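Local coordinates for uncharacterized protein YjgB (Bacillus subtilis, PDB 4YGT) that is of unknown function but is probably a secreted lipoprotein of the DUF4309 family, which belongs to the PepSY clan, at residues 17-22 with 105-110; 29-32 with 36-39; 121-126 with 141-146. All coordinates share one frame; numbering follows the deposited sequence.

Contact 1: residues 17-22 with 105-110; sequences AELVKN and GGVTPE
With CG1 anti to the backbone N (chi1 177°) and CG2 beside it, Val107 spreads both methyls toward helix 14-27, where Val20 has CG1 in the same relation (chi1 163°), which leaves CG2 beside the backbone N and facing them. The single Val20 methyl rides over the fork of the other valine: Val20 CG2 lies 3.7 Å from Val107 CG1 and equally close to Val107 CG2, the two side chains meeting at a slant. Leu19 adds a looser touch from one residue earlier on the helix, its CD2 standing 4.1 Å from Val107 CG2, and here the side chains cross at about a right angle. This is helix-to-loop packing just ahead of helix 109-116, in which Val107 occupies the short link that follows the 3-10 turn at Gly105 and Gly106. The following residue, Thr108, is the N-cap of that helix; its OG1 accepts from the backbone N of Val111 and also donates to Glu110 OE2 over 3.2 Å, reaching that oxygen on its anti side. The Val107 methyls face helix 14-27, while the Thr108 side chain takes no part in that packing. Val20 carries the apolar surface onward, since it also packs on Leu112 and Leu116 of helix 109-116, and Leu19 rests on Asn103 in the preceding loop.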
ATOM      1  N   ALA A  17      -2.054 -14.212   3.888  1.00 74.41           N
ATOM      2  CA  ALA A  17      -3.310 -14.047   4.616  1.00 73.57           C
ATOM      3  C   ALA A  17      -3.107 -13.129   5.817  1.00 73.29           C
ATOM      4  O   ALA A  17      -3.860 -12.157   5.980  1.00 69.82           O
ATOM      5  CB  ALA A  17      -3.842 -15.400   5.063  1.00 80.09           C
ATOM      6  N   GLU A  18      -2.060 -13.418   6.635  1.00 69.77           N
ATOM      7  CA  GLU A  18      -1.696 -12.634   7.819  1.00 66.09           C
ATOM      8  C   GLU A  18      -1.329 -11.214   7.409  1.00 62.40           C
ATOM      9  O   GLU A  18      -1.622 -10.279   8.155  1.00 58.68           O
ATOM     10  CB  GLU A  18      -0.555 -13.294   8.606  1.00 69.82           C
ATOM     11  CG  GLU A  18      -1.057 -14.217   9.707  1.00 87.22           C
ATOM     12  CD  GLU A  18      -0.372 -15.568   9.827  1.00120.90           C
ATOM     13  OE1 GLU A  18       0.864 -15.639   9.625  1.00114.86           O
ATOM     14  OE2 GLU A  18      -1.071 -16.552  10.161  1.00123.94           O
ATOM     15  N   LEU A  19      -0.745 -11.056   6.200  1.00 57.05           N
ATOM     16  CA  LEU A  19      -0.388  -9.762   5.628  1.00 52.62           C
ATOM     17  C   LEU A  19      -1.652  -8.926   5.366  1.00 55.43           C
ATOM     18  O   LEU A  19      -1.737  -7.788   5.816  1.00 52.39           O
ATOM     19  CB  LEU A  19       0.428  -9.942   4.333  1.00 52.85           C
ATOM     20  CG  LEU A  19       0.648  -8.678   3.508  1.00 52.85           C
ATOM     21  CD1 LEU A  19       1.506  -7.659   4.245  1.00 49.14           C
ATOM     22  CD2 LEU A  19       1.192  -9.008   2.161  1.00 55.25           C
ATOM     23  N   VAL A  20      -2.623  -9.499   4.652  1.00 54.73           N
ATOM     24  CA  VAL A  20      -3.907  -8.871   4.325  1.00 53.64           C
ATOM     25  C   VAL A  20      -4.613  -8.467   5.631  1.00 56.61           C
ATOM     26  O   VAL A  20      -5.099  -7.334   5.736  1.00 53.91           O
ATOM     27  CB  VAL A  20      -4.751  -9.839   3.449  1.00 60.95           C
ATOM     28  CG1 VAL A  20      -6.220  -9.448   3.410  1.00 60.80           C
ATOM     29  CG2 VAL A  20      -4.187  -9.914   2.041  1.00 61.24           C
ATOM     30  N   LYS A  21      -4.598  -9.372   6.641  1.00 54.81           N
ATOM     31  CA  LYS A  21      -5.163  -9.121   7.965  1.00 54.63           C
ATOM     32  C   LYS A  21      -4.440  -7.959   8.664  1.00 54.44           C
ATOM     33  O   LYS A  21      -5.113  -7.074   9.199  1.00 53.06           O
ATOM     34  CB  LYS A  21      -5.113 -10.385   8.858  1.00 61.76           C
ATOM     35  CG  LYS A  21      -6.126 -11.482   8.485  1.00 84.87           C
ATOM     36  CD  LYS A  21      -6.218 -12.594   9.551  1.00 99.83           C
ATOM     37  CE  LYS A  21      -5.095 -13.613   9.499  1.00110.99           C
ATOM     38  NZ  LYS A  21      -5.086 -14.485  10.702  1.00122.64           N
ATOM     39  N   ASN A  22      -3.077  -7.940   8.640  1.00 48.89           N
ATOM     40  CA  ASN A  22      -2.301  -6.894   9.299  1.00 45.71           C
ATOM     41  C   ASN A  22      -2.499  -5.531   8.591  1.00 46.66           C
ATOM     42  O   ASN A  22      -2.582  -4.502   9.264  1.00 45.65           O
ATOM     43  CB  ASN A  22      -0.812  -7.293   9.385  1.00 51.09           C
ATOM     44  CG  ASN A  22       0.041  -6.457  10.317  1.00 91.92           C
ATOM     45  OD1 ASN A  22      -0.433  -5.838  11.288  1.00 88.19           O
ATOM     46  ND2 ASN A  22       1.347  -6.464  10.062  1.00 89.29           N
ATOM     47  N   GLY A 105       2.323 -11.416  -4.003  1.00 66.82           N
ATOM     48  CA  GLY A 105       2.277 -12.485  -4.995  1.00 72.71           C
ATOM     49  C   GLY A 105       1.228 -13.528  -4.652  1.00 81.57           C
ATOM     50  O   GLY A 105       0.680 -14.179  -5.545  1.00 86.16           O
ATOM     51  N   GLY A 106       0.945 -13.652  -3.354  1.00 76.80           N
ATOM     52  CA  GLY A 106      -0.055 -14.555  -2.799  1.00 79.65           C
ATOM     53  C   GLY A 106      -1.367 -13.880  -2.446  1.00 78.55           C
ATOM     54  O   GLY A 106      -2.279 -14.537  -1.943  1.00 80.46           O
ATOM     55  N   VAL A 107      -1.474 -12.567  -2.713  1.00 69.95           N
ATOM     56  CA  VAL A 107      -2.676 -11.783  -2.411  1.00 66.99           C
ATOM     57  C   VAL A 107      -3.553 -11.766  -3.653  1.00 75.44           C
ATOM     58  O   VAL A 107      -3.298 -11.029  -4.610  1.00 73.90           O
ATOM     59  CB  VAL A 107      -2.373 -10.364  -1.854  1.00 63.65           C
ATOM     60  CG1 VAL A 107      -3.653  -9.565  -1.622  1.00 61.26           C
ATOM     61  CG2 VAL A 107      -1.563 -10.454  -0.564  1.00 61.45           C
ATOM     62  N   THR A 108      -4.584 -12.612  -3.620  1.00 77.78           N
ATOM     63  CA  THR A 108      -5.564 -12.819  -4.690  1.00 81.52           C
ATOM     64  C   THR A 108      -6.928 -12.228  -4.296  1.00 84.97           C
ATOM     65  O   THR A 108      -7.178 -12.090  -3.096  1.00 82.67           O
ATOM     66  CB  THR A 108      -5.689 -14.326  -4.992  1.00 93.89           C
ATOM     67  OG1 THR A 108      -6.049 -15.013  -3.798  1.00 97.02           O
ATOM     68  CG2 THR A 108      -4.413 -14.930  -5.566  1.00 93.22           C
ATOM     69  N   PRO A 109      -7.845 -11.919  -5.256  1.00 83.63           N
ATOM     70  CA  PRO A 109      -9.173 -11.391  -4.870  1.00 83.70           C
ATOM     71  C   PRO A 109      -9.996 -12.362  -4.011  1.00 91.60           C
ATOM     72  O   PRO A 109     -10.965 -11.938  -3.370  1.00 90.09           O
ATOM     73  CB  PRO A 109      -9.865 -11.162  -6.221  1.00 88.53           C
ATOM     74  CG  PRO A 109      -8.743 -11.004  -7.198  1.00 91.43           C
ATOM     75  CD  PRO A 109      -7.725 -11.996  -6.727  1.00 87.58           C
ATOM     76  N   GLU A 110      -9.599 -13.657  -3.994  1.00 93.23           N
ATOM     77  CA  GLU A 110     -10.253 -14.706  -3.212  1.00 97.90           C
ATOM     78  C   GLU A 110      -9.709 -14.730  -1.773  1.00 98.30           C
ATOM     79  O   GLU A 110     -10.497 -14.928  -0.846  1.00 99.23           O
ATOM     80  CB  GLU A 110     -10.147 -16.097  -3.894  1.00106.51           C
ATOM     81  CG  GLU A 110      -8.769 -16.744  -3.873  1.00118.19           C
ATOM     82  CD  GLU A 110      -8.370 -17.480  -5.136  1.00142.46           C
ATOM     83  OE1 GLU A 110      -8.999 -18.523  -5.437  1.00149.35           O
ATOM     84  OE2 GLU A 110      -7.406 -17.035  -5.802  1.00118.36           O
TER

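Contact 2: residues 29-32 with 36-39; sequences KGEM and AQGL
Glu31, which buries the most surface here, lays its side chain against the turn at Gly38 and Leu39. CG sits beside its own backbone N (chi1 -71°) and the chain runs extended beyond it, carrying CG past Leu39 O at 3.5 Å and OE1 to Gly38 N at 3.0 Å. That N-H comes from above the carboxylate, 73° out of its plane, and the bond is bent to 145°. The receiving loop is a type II beta turn from Ala36 to Leu39, closed by Leu39 N to Ala36 O, while in the opposing segment Gly30, with positive phi, makes the Schellman motif that follows helix 14-27. A water joins Glu31 OE1 to Lys29 NZ, a long salt bridge of 4.0 Å from Lys29 NZ to Glu31 OE1 runs beside it, and OE2 bonds Thr40 OG1, so both carboxylate oxygens are engaged. An alanine in place of Glu31 would probably leave Gly38 N without this acceptor and the Lys29 ammonium without its nearby negative charge. Met32, modelled as selenomethionine, meets Ala36 through its CB, 4.1 Å from Ala36 CB, but sends its selenium end away to Ile91, Tyr93, Val155 and Leu157 of the sheet. Between the backbones a second water accepts from Met32 N and donates to both Ala36 O and Leu39 O, each at 2.7 Å.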
ATOM      1  N   LYS A  29      -5.879   3.117  11.556  1.00 42.70           N
ATOM      2  CA  LYS A  29      -4.979   4.125  12.155  1.00 43.32           C
ATOM      3  C   LYS A  29      -4.458   5.121  11.100  1.00 43.73           C
ATOM      4  O   LYS A  29      -3.731   6.051  11.460  1.00 44.68           O
ATOM      5  CB  LYS A  29      -3.686   3.470  12.718  1.00 45.38           C
ATOM      6  CG  LYS A  29      -3.707   2.555  13.901  1.00 59.56           C
ATOM      7  CD  LYS A  29      -2.221   2.160  14.085  1.00 61.22           C
ATOM      8  CE  LYS A  29      -1.879   1.334  15.294  1.00 77.99           C
ATOM      9  NZ  LYS A  29      -0.423   1.016  15.348  1.00 84.58           N
ATOM     10  N   GLY A  30      -4.667   4.816   9.822  1.00 37.03           N
ATOM     11  CA  GLY A  30      -4.138   5.621   8.714  1.00 36.01           C
ATOM     12  C   GLY A  30      -2.639   5.419   8.535  1.00 37.77           C
ATOM     13  O   GLY A  30      -1.895   6.346   8.200  1.00 36.40           O
ATOM     14  N   GLU A  31      -2.200   4.194   8.800  1.00 34.70           N
ATOM     15  CA  GLU A  31      -0.817   3.748   8.722  1.00 34.95           C
ATOM     16  C   GLU A  31      -0.725   2.406   8.056  1.00 40.05           C
ATOM     17  O   GLU A  31      -1.696   1.656   8.032  1.00 40.53           O
ATOM     18  CB  GLU A  31      -0.235   3.586  10.134  1.00 36.07           C
ATOM     19  CG  GLU A  31       0.018   4.863  10.893  1.00 45.16           C
ATOM     20  CD  GLU A  31       0.435   4.635  12.331  1.00 52.02           C
ATOM     21  OE1 GLU A  31       1.015   3.567  12.648  1.00 37.92           O
ATOM     22  OE2 GLU A  31       0.174   5.544  13.146  1.00 57.33           O
HETATM   23  N   MSE A  32       0.463   2.054   7.632  1.00 38.67           N
HETATM   24  CA  MSE A  32       0.747   0.730   7.121  1.00 41.03           C
HETATM   25  C   MSE A  32       1.709   0.051   8.108  1.00 46.30           C
HETATM   26  O   MSE A  32       2.271   0.738   8.974  1.00 43.73           O
HETATM   27  CB  MSE A  32       1.247   0.797   5.700  1.00 43.94           C
HETATM   28  CG  MSE A  32       0.148   1.245   4.790  1.00 53.87           C
HETATM   29 SE   MSE A  32       0.504   0.598   3.058  0.75 65.20          SE
HETATM   30  CE  MSE A  32      -1.214   0.228   2.480  1.00 62.23           C
ATOM     31  N   ALA A  36       6.871   0.931   7.704  1.00 37.07           N
ATOM     32  CA  ALA A  36       6.088   2.158   7.590  1.00 35.50           C
ATOM     33  C   ALA A  36       5.392   2.526   8.899  1.00 39.39           C
ATOM     34  O   ALA A  36       4.738   3.566   8.973  1.00 39.13           O
ATOM     35  CB  ALA A  36       5.066   2.025   6.467  1.00 35.09           C
ATOM     36  N   GLN A  37       5.562   1.723   9.942  1.00 37.60           N
ATOM     37  CA  GLN A  37       4.893   1.972  11.234  1.00 38.56           C
ATOM     38  C   GLN A  37       5.094   3.396  11.772  1.00 40.61           C
ATOM     39  O   GLN A  37       6.222   3.886  11.774  1.00 38.57           O
ATOM     40  CB  GLN A  37       5.392   0.991  12.287  1.00 41.10           C
ATOM     41  CG  GLN A  37       4.456   0.891  13.469  1.00 52.13           C
ATOM     42  CD  GLN A  37       5.130   0.300  14.666  1.00 63.19           C
ATOM     43  OE1 GLN A  37       6.038  -0.531  14.569  1.00 60.70           O
ATOM     44  NE2 GLN A  37       4.677   0.706  15.820  1.00 56.67           N
ATOM     45  N   GLY A  38       3.992   4.024  12.208  1.00 36.74           N
ATOM     46  CA  GLY A  38       4.002   5.347  12.820  1.00 36.08           C
ATOM     47  C   GLY A  38       4.040   6.497  11.843  1.00 40.40           C
ATOM     48  O   GLY A  38       4.180   7.648  12.265  1.00 43.34           O
ATOM     49  N   LEU A  39       3.912   6.204  10.532  1.00 34.06           N
ATOM     50  CA  LEU A  39       3.833   7.237   9.505  1.00 32.79           C
ATOM     51  C   LEU A  39       2.359   7.365   9.125  1.00 38.86           C
ATOM     52  O   LEU A  39       1.840   6.539   8.380  1.00 40.67           O
ATOM     53  CB  LEU A  39       4.739   6.899   8.304  1.00 30.88           C
ATOM     54  CG  LEU A  39       6.245   6.861   8.584  1.00 33.53           C
ATOM     55  CD1 LEU A  39       6.986   6.233   7.426  1.00 32.67           C
ATOM     56  CD2 LEU A  39       6.776   8.248   8.878  1.00 31.00           C
TER
HETATM   57  O   HOH W   1       1.877   2.596  15.478  1.00 65.07           O
HETATM   58  O   HOH W   2       2.395   4.001   7.689  1.00 33.34           O

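Contact 3: residues 121-126 with 141-146; sequences RVLTVP and ELHFVI
Segments 121-126 and 141-146 run 50° apart, with their CA atoms no nearer than 8.2 Å, at Val125 and Val145, so side chains alone span the gap. In the antiparallel sheet of this fold, strand 131-137 lies between strands 121-124 and 140-146 and bonds to both; the contact reaches over that middle strand, from the sheet's edge to its interior. Three pairs meet in order along it. At one end Arg121 and Glu141 cross at about a right angle, and Glu141 OE1 lies over a face of the guanidinium, 4.0 Å from Arg121 NH1. The two planes are turned 65° against each other and no N-H points at the oxygen, leaving a long, purely electrostatic pairing; the stronger partner of NH1 is Asp136 of the middle strand. Glu141 holds CG between its backbone N and carbonyl carbon (chi1 35°), and from there the extended chain also brings OE2 to the edge of the His143 ring, in its plane, where His143 NE2 donates a weak bond of 2.9 Å. The other ring nitrogen, ND1, bonds Asp132 OD2, so the imidazole is held through both nitrogens, one bond weak, which probably restrains its rotation. Leu123 comes to the ring near its plane, with CD1 at 4.5 Å from CE1 of His143. At the far end Val125 and Val145, both touched by Glu130, meet aslant, and Val125 CG2 lies 4.1 Å from Val145 CG1.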
ATOM      1  N   ARG A 121     -16.079  -1.840  -2.621  1.00 78.55           N
ATOM      2  CA  ARG A 121     -16.098  -1.303  -3.991  1.00 80.60           C
ATOM      3  C   ARG A 121     -15.137  -1.996  -4.902  1.00 83.37           C
ATOM      4  O   ARG A 121     -14.037  -2.355  -4.471  1.00 78.68           O
ATOM      5  CB  ARG A 121     -15.588   0.156  -3.957  1.00 80.20           C
ATOM      6  CG  ARG A 121     -16.596   1.249  -3.793  1.00 91.38           C
ATOM      7  CD  ARG A 121     -15.820   2.545  -3.604  1.00100.68           C
ATOM      8  NE  ARG A 121     -16.332   3.335  -2.482  1.00110.65           N
ATOM      9  CZ  ARG A 121     -15.917   3.211  -1.226  1.00120.14           C
ATOM     10  NH1 ARG A 121     -14.977   2.330  -0.915  1.00100.68           N
ATOM     11  NH2 ARG A 121     -16.446   3.962  -0.270  1.00109.42           N
ATOM     12  N   VAL A 122     -15.458  -2.013  -6.192  1.00 82.51           N
ATOM     13  CA  VAL A 122     -14.531  -2.460  -7.217  1.00 82.11           C
ATOM     14  C   VAL A 122     -14.454  -1.277  -8.189  1.00 86.54           C
ATOM     15  O   VAL A 122     -15.485  -0.837  -8.695  1.00 89.85           O
ATOM     16  CB  VAL A 122     -14.858  -3.824  -7.861  1.00 90.30           C
ATOM     17  CG1 VAL A 122     -13.843  -4.159  -8.943  1.00 90.71           C
ATOM     18  CG2 VAL A 122     -14.865  -4.931  -6.813  1.00 89.33           C
ATOM     19  N   LEU A 123     -13.256  -0.682  -8.334  1.00 79.35           N
ATOM     20  CA  LEU A 123     -13.030   0.522  -9.140  1.00 79.67           C
ATOM     21  C   LEU A 123     -12.010   0.318 -10.256  1.00 84.52           C
ATOM     22  O   LEU A 123     -11.109  -0.524 -10.159  1.00 82.43           O
ATOM     23  CB  LEU A 123     -12.530   1.699  -8.264  1.00 75.96           C
ATOM     24  CG  LEU A 123     -13.387   2.278  -7.135  1.00 79.70           C
ATOM     25  CD1 LEU A 123     -12.556   3.236  -6.285  1.00 74.85           C
ATOM     26  CD2 LEU A 123     -14.605   3.025  -7.673  1.00 86.84           C
ATOM     27  N   THR A 124     -12.107   1.175 -11.272  1.00 84.30           N
ATOM     28  CA  THR A 124     -11.232   1.184 -12.438  1.00 84.94           C
ATOM     29  C   THR A 124      -9.960   1.974 -12.048  1.00 85.27           C
ATOM     30  O   THR A 124      -9.997   2.772 -11.093  1.00 82.38           O
ATOM     31  CB  THR A 124     -12.034   1.728 -13.664  1.00102.30           C
ATOM     32  OG1 THR A 124     -11.375   1.399 -14.889  1.00105.25           O
ATOM     33  CG2 THR A 124     -12.354   3.230 -13.583  1.00100.53           C
ATOM     34  N   VAL A 125      -8.824   1.690 -12.722  1.00 80.07           N
ATOM     35  CA  VAL A 125      -7.563   2.392 -12.453  1.00 75.74           C
ATOM     36  C   VAL A 125      -7.239   3.235 -13.718  1.00 83.91           C
ATOM     37  O   VAL A 125      -7.130   2.665 -14.817  1.00 86.86           O
ATOM     38  CB  VAL A 125      -6.373   1.463 -12.023  1.00 75.11           C
ATOM     39  CG1 VAL A 125      -5.119   2.277 -11.700  1.00 71.07           C
ATOM     40  CG2 VAL A 125      -6.748   0.566 -10.842  1.00 73.12           C
ATOM     41  N   PRO A 126      -7.110   4.587 -13.590  1.00 79.89           N
ATOM     42  CA  PRO A 126      -6.797   5.407 -14.780  1.00 82.48           C
ATOM     43  C   PRO A 126      -5.400   5.132 -15.335  1.00 84.05           C
ATOM     44  O   PRO A 126      -4.438   4.991 -14.564  1.00 80.45           O
ATOM     45  CB  PRO A 126      -6.911   6.851 -14.272  1.00 84.15           C
ATOM     46  CG  PRO A 126      -6.703   6.760 -12.790  1.00 83.71           C
ATOM     47  CD  PRO A 126      -7.244   5.421 -12.371  1.00 78.28           C
ATOM     48  N   GLU A 141      -9.211   4.140   3.606  1.00 44.87           N
ATOM     49  CA  GLU A 141      -9.590   3.066   2.694  1.00 45.34           C
ATOM     50  C   GLU A 141      -8.350   2.399   2.131  1.00 45.78           C
ATOM     51  O   GLU A 141      -7.335   3.058   1.877  1.00 42.33           O
ATOM     52  CB  GLU A 141     -10.527   3.546   1.581  1.00 50.11           C
ATOM     53  CG  GLU A 141     -10.250   4.953   1.090  1.00 62.73           C
ATOM     54  CD  GLU A 141     -11.152   5.431  -0.024  1.00 78.84           C
ATOM     55  OE1 GLU A 141     -12.382   5.205   0.054  1.00 77.02           O
ATOM     56  OE2 GLU A 141     -10.622   6.059  -0.968  1.00 73.40           O
ATOM     57  N   LEU A 142      -8.418   1.065   2.028  1.00 44.01           N
ATOM     58  CA  LEU A 142      -7.347   0.215   1.508  1.00 43.44           C
ATOM     59  C   LEU A 142      -7.705  -0.194   0.121  1.00 50.75           C
ATOM     60  O   LEU A 142      -8.745  -0.835  -0.077  1.00 53.38           O
ATOM     61  CB  LEU A 142      -7.192  -1.037   2.348  1.00 43.42           C
ATOM     62  CG  LEU A 142      -6.207  -1.095   3.434  1.00 46.12           C
ATOM     63  CD1 LEU A 142      -6.169  -2.493   3.960  1.00 47.36           C
ATOM     64  CD2 LEU A 142      -4.816  -0.699   2.959  1.00 47.30           C
ATOM     65  N   HIS A 143      -6.873   0.186  -0.834  1.00 45.10           N
ATOM     66  CA  HIS A 143      -7.079  -0.090  -2.241  1.00 46.68           C
ATOM     67  C   HIS A 143      -6.149  -1.210  -2.673  1.00 47.73           C
ATOM     68  O   HIS A 143      -4.950  -0.968  -2.838  1.00 42.01           O
ATOM     69  CB  HIS A 143      -6.801   1.182  -3.052  1.00 48.64           C
ATOM     70  CG  HIS A 143      -7.757   2.303  -2.799  1.00 54.31           C
ATOM     71  ND1 HIS A 143      -8.682   2.689  -3.754  1.00 59.40           N
ATOM     72  CD2 HIS A 143      -7.869   3.123  -1.730  1.00 55.50           C
ATOM     73  CE1 HIS A 143      -9.330   3.715  -3.233  1.00 59.98           C
ATOM     74  NE2 HIS A 143      -8.878   4.013  -2.017  1.00 57.85           N
ATOM     75  N   PHE A 144      -6.672  -2.448  -2.791  1.00 47.30           N
ATOM     76  CA  PHE A 144      -5.859  -3.571  -3.267  1.00 48.15           C
ATOM     77  C   PHE A 144      -5.904  -3.564  -4.794  1.00 55.75           C
ATOM     78  O   PHE A 144      -6.937  -3.912  -5.375  1.00 59.33           O
ATOM     79  CB  PHE A 144      -6.335  -4.908  -2.703  1.00 51.34           C
ATOM     80  CG  PHE A 144      -6.196  -5.048  -1.216  1.00 51.20           C
ATOM     81  CD1 PHE A 144      -7.230  -4.668  -0.367  1.00 53.36           C
ATOM     82  CD2 PHE A 144      -5.045  -5.596  -0.655  1.00 51.89           C
ATOM     83  CE1 PHE A 144      -7.120  -4.843   1.015  1.00 52.35           C
ATOM     84  CE2 PHE A 144      -4.926  -5.749   0.728  1.00 53.21           C
ATOM     85  CZ  PHE A 144      -5.973  -5.385   1.553  1.00 50.99           C
ATOM     86  N   VAL A 145      -4.806  -3.130  -5.445  1.00 50.02           N
ATOM     87  CA  VAL A 145      -4.761  -3.022  -6.910  1.00 51.62           C
ATOM     88  C   VAL A 145      -4.214  -4.335  -7.513  1.00 60.97           C
ATOM     89  O   VAL A 145      -3.014  -4.593  -7.478  1.00 60.68           O
ATOM     90  CB  VAL A 145      -3.973  -1.760  -7.353  1.00 51.71           C
ATOM     91  CG1 VAL A 145      -3.941  -1.625  -8.861  1.00 53.19           C
ATOM     92  CG2 VAL A 145      -4.555  -0.497  -6.721  1.00 49.64           C
ATOM     93  N   ILE A 146      -5.121  -5.148  -8.081  1.00 63.35           N
ATOM     94  CA  ILE A 146      -4.845  -6.461  -8.680  1.00 67.16           C
ATOM     95  C   ILE A 146      -4.598  -6.309 -10.192  1.00 74.77           C
ATOM     96  O   ILE A 146      -5.336  -5.608 -10.893  1.00 74.44           O
ATOM     97  CB  ILE A 146      -6.019  -7.441  -8.354  1.00 73.59           C
ATOM     98  CG1 ILE A 146      -6.377  -7.425  -6.830  1.00 71.39           C
ATOM     99  CG2 ILE A 146      -5.783  -8.869  -8.885  1.00 78.38           C
ATOM    100  CD1 ILE A 146      -5.540  -8.315  -5.865  1.00 76.62           C
TER

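In the fold
From the N terminus, helix 14-27 enters contact 1 first, but that contact closes only after the chain has passed through helix 46-53 and three sheet strands to reach 105-110. Contact 2 is nested inside this long loop and closes a much shorter one, directly after helix 14-27. Contact 3 follows in series, closing over the strand between its own two. Contact 1 thus ties helix 14-27 to the link leading into helix 109-116, contact 2 folds the connecting loop on itself, and contact 3 spans three strands at one side of the sheet. Strand 140-146 links all three: Ile146 packs on Val107 and Pro109, and Leu142 CD2 touches Met32 CE.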